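Local structure of 2-oxo-1,2-dihydroquinoline 8-monooxygenase, oxygenase component (Pseudomonas putida, 1Z02) at residues A47-H51 and E143-I148; V197-M201 and F345-Y349. The protein probably hydroxylates 2-oxo-1,2-dihydroquinoline at carbon 8 as a monooxygenase, using a Rieske [2Fe-2S] cluster and a separate iron ion. All coordinates share one frame; numbering follows the deposited sequence.

Contact 1 of 2, residues A47-H51 and E143-I148; sequences ALFTH and EVNGMI
Two residues of strand 43-49, A47 and L48, sit opposite the single I148, forming a classic beta bulge in its antiparallel pairing with strand 147-152. A47 N donates to I148 O at 2.7 Å, and I148 N returns a bond to L48 O at 3.0 Å. F49 and M147 form a non-hydrogen-bonded pair whose side chains run next to each other; M147, bent at chi2 and chi3, sets SD 3.7 Å from F49 CE2, an oblique Met-aromatic contact. G146 O lies at the edge of the same ring and accepts a hydrogen bond from T50 N at 2.8 Å, nearly straight but arriving from above the carbonyl plane. With OG1 opposite the carbonyl carbon (chi1 -69°), the T50 hydroxyl donates to the anti lone pair of E143 OE1 at 2.8 Å, and that carboxylate also salt-bridges R72. A water donates to T50 OG1 and accepts from G146 N, so the hydroxyl both gives and receives a hydrogen bond. V144-M147 is a type I' turn in which a CB at G146 would be forced against the preceding carbonyl oxygen, so glycine suits this tight beta hairpin of strands 141-144 and 147-152, whose second strand pairs with 43-49.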
loop_
_atom_site.group_PDB
_atom_site.type_symbol
_atom_site.label_atom_id
_atom_site.label_comp_id
_atom_site.label_asym_id
_atom_site.label_seq_id
_atom_site.Cartn_x
_atom_site.Cartn_y
_atom_site.Cartn_z
ATOM N N ALA A 47 -18.783 7.844 -19.731
ATOM C CA ALA A 47 -17.638 6.939 -19.784
ATOM C C ALA A 47 -16.390 7.596 -20.361
ATOM O O ALA A 47 -15.295 7.500 -19.789
ATOM C CB ALA A 47 -17.993 5.692 -20.609
ATOM N N LEU A 48 -16.553 8.251 -21.504
ATOM C CA LEU A 48 -15.432 8.899 -22.178
ATOM C C LEU A 48 -15.951 9.998 -23.082
ATOM O O LEU A 48 -17.120 9.991 -23.453
ATOM C CB LEU A 48 -14.683 7.882 -23.055
ATOM C CG LEU A 48 -13.947 6.698 -22.424
ATOM C CD1 LEU A 48 -13.607 5.681 -23.496
ATOM C CD2 LEU A 48 -12.695 7.189 -21.726
ATOM N N PHE A 49 -15.089 10.950 -23.414
ATOM C CA PHE A 49 -15.465 12.000 -24.344
ATOM C C PHE A 49 -15.328 11.321 -25.700
ATOM O O PHE A 49 -14.539 10.389 -25.860
ATOM C CB PHE A 49 -14.493 13.182 -24.280
ATOM C CG PHE A 49 -14.724 14.104 -23.114
ATOM C CD1 PHE A 49 -13.756 14.241 -22.121
ATOM C CD2 PHE A 49 -15.900 14.850 -23.017
ATOM C CE1 PHE A 49 -13.952 15.108 -21.039
ATOM C CE2 PHE A 49 -16.111 15.722 -21.939
ATOM C CZ PHE A 49 -15.130 15.850 -20.948
ATOM N N THR A 50 -16.093 11.775 -26.678
ATOM C CA THR A 50 -16.028 11.194 -28.004
ATOM C C THR A 50 -14.597 11.186 -28.545
ATOM O O THR A 50 -14.173 10.215 -29.174
ATOM C CB THR A 50 -16.960 11.969 -28.965
ATOM O OG1 THR A 50 -18.327 11.727 -28.596
ATOM C CG2 THR A 50 -16.741 11.542 -30.403
ATOM N N HIS A 51 -13.850 12.253 -28.281
ATOM C CA HIS A 51 -12.480 12.340 -28.775
ATOM C C HIS A 51 -11.544 11.314 -28.138
ATOM O O HIS A 51 -10.420 11.118 -28.601
ATOM C CB HIS A 51 -11.931 13.766 -28.606
ATOM C CG HIS A 51 -11.802 14.218 -27.185
ATOM N ND1 HIS A 51 -10.833 13.730 -26.331
ATOM C CD2 HIS A 51 -12.492 15.145 -26.480
ATOM C CE1 HIS A 51 -10.931 14.341 -25.164
ATOM N NE2 HIS A 51 -11.931 15.206 -25.228
ATOM N N GLU A 143 -24.286 7.731 -27.027
ATOM C CA GLU A 143 -23.344 8.801 -27.336
ATOM C C GLU A 143 -24.099 10.004 -27.903
ATOM O O GLU A 143 -24.952 9.852 -28.782
ATOM C CB GLU A 143 -22.316 8.305 -28.358
ATOM C CG GLU A 143 -21.214 9.312 -28.683
ATOM C CD GLU A 143 -20.197 8.754 -29.640
ATOM O OE1 GLU A 143 -19.118 9.357 -29.794
ATOM O OE2 GLU A 143 -20.478 7.706 -30.245
ATOM N N VAL A 144 -23.778 11.194 -27.406
ATOM C CA VAL A 144 -24.446 12.405 -27.859
ATOM C C VAL A 144 -23.598 13.658 -27.609
ATOM O O VAL A 144 -23.051 13.849 -26.520
ATOM C CB VAL A 144 -25.819 12.570 -27.152
ATOM C CG1 VAL A 144 -25.617 12.783 -25.657
ATOM C CG2 VAL A 144 -26.589 13.735 -27.749
ATOM N N ASN A 145 -23.489 14.492 -28.641
ATOM C CA ASN A 145 -22.738 15.745 -28.595
ATOM C C ASN A 145 -21.383 15.710 -27.880
ATOM O O ASN A 145 -21.108 16.532 -26.997
ATOM C CB ASN A 145 -23.615 16.854 -28.001
ATOM C CG ASN A 145 -24.807 17.186 -28.885
ATOM O OD1 ASN A 145 -24.672 17.272 -30.102
ATOM N ND2 ASN A 145 -25.975 17.377 -28.275
ATOM N N GLY A 146 -20.537 14.768 -28.289
ATOM C CA GLY A 146 -19.209 14.651 -27.706
ATOM C C GLY A 146 -19.092 13.847 -26.422
ATOM O O GLY A 146 -17.986 13.693 -25.890
ATOM N N MET A 147 -20.217 13.326 -25.932
ATOM C CA MET A 147 -20.251 12.542 -24.696
ATOM C C MET A 147 -20.689 11.105 -24.939
ATOM O O MET A 147 -21.680 10.859 -25.625
ATOM C CB MET A 147 -21.238 13.156 -23.699
ATOM C CG MET A 147 -20.894 14.523 -23.158
ATOM S SD MET A 147 -19.549 14.475 -22.001
ATOM C CE MET A 147 -20.362 13.806 -20.518
ATOM N N ILE A 148 -19.959 10.161 -24.356
ATOM C CA ILE A 148 -20.295 8.747 -24.477
ATOM C C ILE A 148 -20.788 8.250 -23.116
ATOM O O ILE A 148 -19.990 8.078 -22.190
ATOM C CB ILE A 148 -19.073 7.886 -24.888
ATOM C CG1 ILE A 148 -18.611 8.263 -26.300
ATOM C CG2 ILE A 148 -19.446 6.399 -24.855
ATOM C CD1 ILE A 148 -17.426 7.466 -26.793
HETATM O O HOH W 1 -20.923 12.745 -30.173
#

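Contact 2 of 2, residues V197-M201 and F345-Y349; sequences VVHGM and FQYRY
Strand 197-201 and helix 345-349 run almost parallel, their segment axes at 19° and 9.8 Å apart at closest approach. The imidazole of H199 enters between F345 and Y349, one helical turn apart, and the three form an aromatic cluster. H199 CB sits 3.5 Å from the centroid of the Y349 ring, only 9° off its normal, a CH-pi contact over the face. The imidazole plane is close to parallel with the phenol, but offset enough that little of one ring lies over the other. H199 CD2 lies over a face of F345, 3.4 Å from F345 CE2, the two planes oblique, neither stacked nor edge-to-face. V197 CB packs 3.9 Å from F345 CE2. Y349 CG points opposite its own backbone N (chi1 170°), which carries the phenol to the strand, where Y349 OH comes 3.3 Å from G200 CA. A water in the phenol plane, 2.8 Å from Y349 OH, donates to G200 O. Replacing Y349 by an alanine would probably leave H199 CB without its aromatic platform and break the water link to G200. Strand 196-206 is outermost in this chain's seven-stranded antiparallel sheet; backbone hydrogen bonds from V197, H199 and M201 join it to strand 325-335, and the long helix 339-359 lies along strand 196-206, as in the Bet v 1-like (helix-grip) fold.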
loop_
_atom_site.group_PDB
_atom_site.type_symbol
_atom_site.label_atom_id
_atom_site.label_comp_id
_atom_site.label_asym_id
_atom_site.label_seq_id
_atom_site.Cartn_x
_atom_site.Cartn_y
_atom_site.Cartn_z
ATOM N N VAL A 197 -22.883 22.109 -27.551
ATOM C CA VAL A 197 -21.467 21.770 -27.622
ATOM C C VAL A 197 -20.908 21.553 -26.221
ATOM O O VAL A 197 -21.246 22.285 -25.292
ATOM C CB VAL A 197 -20.652 22.877 -28.329
ATOM C CG1 VAL A 197 -19.178 22.486 -28.382
ATOM C CG2 VAL A 197 -21.195 23.101 -29.729
ATOM N N VAL A 198 -20.062 20.538 -26.070
ATOM C CA VAL A 198 -19.469 20.224 -24.774
ATOM C C VAL A 198 -17.949 20.396 -24.738
ATOM O O VAL A 198 -17.238 19.904 -25.614
ATOM C CB VAL A 198 -19.777 18.759 -24.359
ATOM C CG1 VAL A 198 -19.072 18.428 -23.064
ATOM C CG2 VAL A 198 -21.270 18.553 -24.202
ATOM N N HIS A 199 -17.460 21.103 -23.724
ATOM C CA HIS A 199 -16.026 21.298 -23.526
ATOM C C HIS A 199 -15.799 20.994 -22.059
ATOM O O HIS A 199 -16.584 21.415 -21.209
ATOM C CB HIS A 199 -15.594 22.740 -23.812
ATOM C CG HIS A 199 -15.591 23.102 -25.267
ATOM N ND1 HIS A 199 -14.917 22.365 -26.214
ATOM C CD2 HIS A 199 -16.176 24.127 -25.928
ATOM C CE1 HIS A 199 -15.088 22.922 -27.403
ATOM N NE2 HIS A 199 -15.846 23.990 -27.256
ATOM N N GLY A 200 -14.743 20.255 -21.751
ATOM C CA GLY A 200 -14.499 19.943 -20.360
ATOM C C GLY A 200 -13.413 18.925 -20.113
ATOM O O GLY A 200 -12.544 18.688 -20.958
ATOM N N MET A 201 -13.473 18.300 -18.945
ATOM C CA MET A 201 -12.462 17.323 -18.573
ATOM C C MET A 201 -12.959 16.431 -17.452
ATOM O O MET A 201 -13.979 16.714 -16.819
ATOM C CB MET A 201 -11.237 18.065 -18.064
ATOM C CG MET A 201 -11.557 18.871 -16.801
ATOM S SD MET A 201 -10.246 19.994 -16.326
ATOM C CE MET A 201 -10.957 20.792 -14.996
ATOM N N PHE A 345 -16.977 29.920 -28.645
ATOM C CA PHE A 345 -17.141 29.122 -27.439
ATOM C C PHE A 345 -15.856 28.356 -27.125
ATOM O O PHE A 345 -15.408 28.318 -25.978
ATOM C CB PHE A 345 -18.318 28.157 -27.627
ATOM C CG PHE A 345 -18.629 27.319 -26.417
ATOM C CD1 PHE A 345 -18.604 27.869 -25.132
ATOM C CD2 PHE A 345 -18.991 25.980 -26.570
ATOM C CE1 PHE A 345 -18.935 27.092 -24.021
ATOM C CE2 PHE A 345 -19.323 25.203 -25.472
ATOM C CZ PHE A 345 -19.297 25.757 -24.193
ATOM N N GLN A 346 -15.263 27.759 -28.154
ATOM C CA GLN A 346 -14.023 26.994 -28.003
ATOM C C GLN A 346 -12.926 27.925 -27.497
ATOM O O GLN A 346 -12.181 27.598 -26.577
ATOM C CB GLN A 346 -13.613 26.393 -29.358
ATOM C CG GLN A 346 -12.268 25.653 -29.381
ATOM C CD GLN A 346 -12.308 24.329 -28.645
ATOM O OE1 GLN A 346 -11.889 24.225 -27.488
ATOM N NE2 GLN A 346 -12.832 23.309 -29.310
ATOM N N TYR A 347 -12.840 29.093 -28.120
ATOM C CA TYR A 347 -11.844 30.101 -27.770
ATOM C C TYR A 347 -12.013 30.634 -26.344
ATOM O O TYR A 347 -11.042 30.750 -25.595
ATOM C CB TYR A 347 -11.917 31.261 -28.767
ATOM C CG TYR A 347 -10.808 32.273 -28.609
ATOM C CD1 TYR A 347 -9.502 31.975 -28.999
ATOM C CD2 TYR A 347 -11.061 33.526 -28.054
ATOM C CE1 TYR A 347 -8.474 32.898 -28.839
ATOM C CE2 TYR A 347 -10.044 34.455 -27.890
ATOM C CZ TYR A 347 -8.755 34.136 -28.282
ATOM O OH TYR A 347 -7.748 35.054 -28.103
ATOM N N ARG A 348 -13.240 30.971 -25.970
ATOM C CA ARG A 348 -13.489 31.485 -24.631
ATOM C C ARG A 348 -13.311 30.396 -23.580
ATOM O O ARG A 348 -13.027 30.687 -22.420
ATOM C CB ARG A 348 -14.893 32.070 -24.530
ATOM C CG ARG A 348 -15.071 32.902 -23.276
ATOM C CD ARG A 348 -16.346 33.718 -23.296
ATOM N NE ARG A 348 -16.416 34.593 -22.133
ATOM C CZ ARG A 348 -15.631 35.648 -21.940
ATOM N NH1 ARG A 348 -15.765 36.382 -20.843
ATOM N NH2 ARG A 348 -14.732 35.986 -22.850
ATOM N N TYR A 349 -13.492 29.143 -23.983
ATOM C CA TYR A 349 -13.315 28.021 -23.066
ATOM C C TYR A 349 -11.814 27.885 -22.784
ATOM O O TYR A 349 -11.380 27.843 -21.636
ATOM C CB TYR A 349 -13.830 26.715 -23.699
ATOM C CG TYR A 349 -13.459 25.482 -22.892
ATOM C CD1 TYR A 349 -14.089 25.202 -21.678
ATOM C CD2 TYR A 349 -12.407 24.653 -23.290
ATOM C CE1 TYR A 349 -13.673 24.132 -20.876
ATOM C CE2 TYR A 349 -11.986 23.587 -22.496
ATOM C CZ TYR A 349 -12.622 23.338 -21.293
ATOM O OH TYR A 349 -12.202 22.307 -20.501
HETATM O O HOH W 2 -10.102 20.657 -21.329
#

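Both segments of contact 1 precede those of contact 2 in the chain, and strand 196-206 is the next strand after 147-152. Their centres are 14 Å apart, and they touch: F49 CZ is 3.6 Å from M201 N, and N145 O is 3.5 Å from V198 CG2. The two belong to different sheets, the three-stranded one of strands 43-49, 147-152 and 141-144 and the seven-stranded one that carries 196-206. H199 and V198 are neighbours on that strand and point to opposite sides, H199 to helix 339-359 and V198 to the hairpin of contact 1, so the strand packs between the helix and the small sheet, consistent with an interface between the Rieske part and the ring-hydroxylase part.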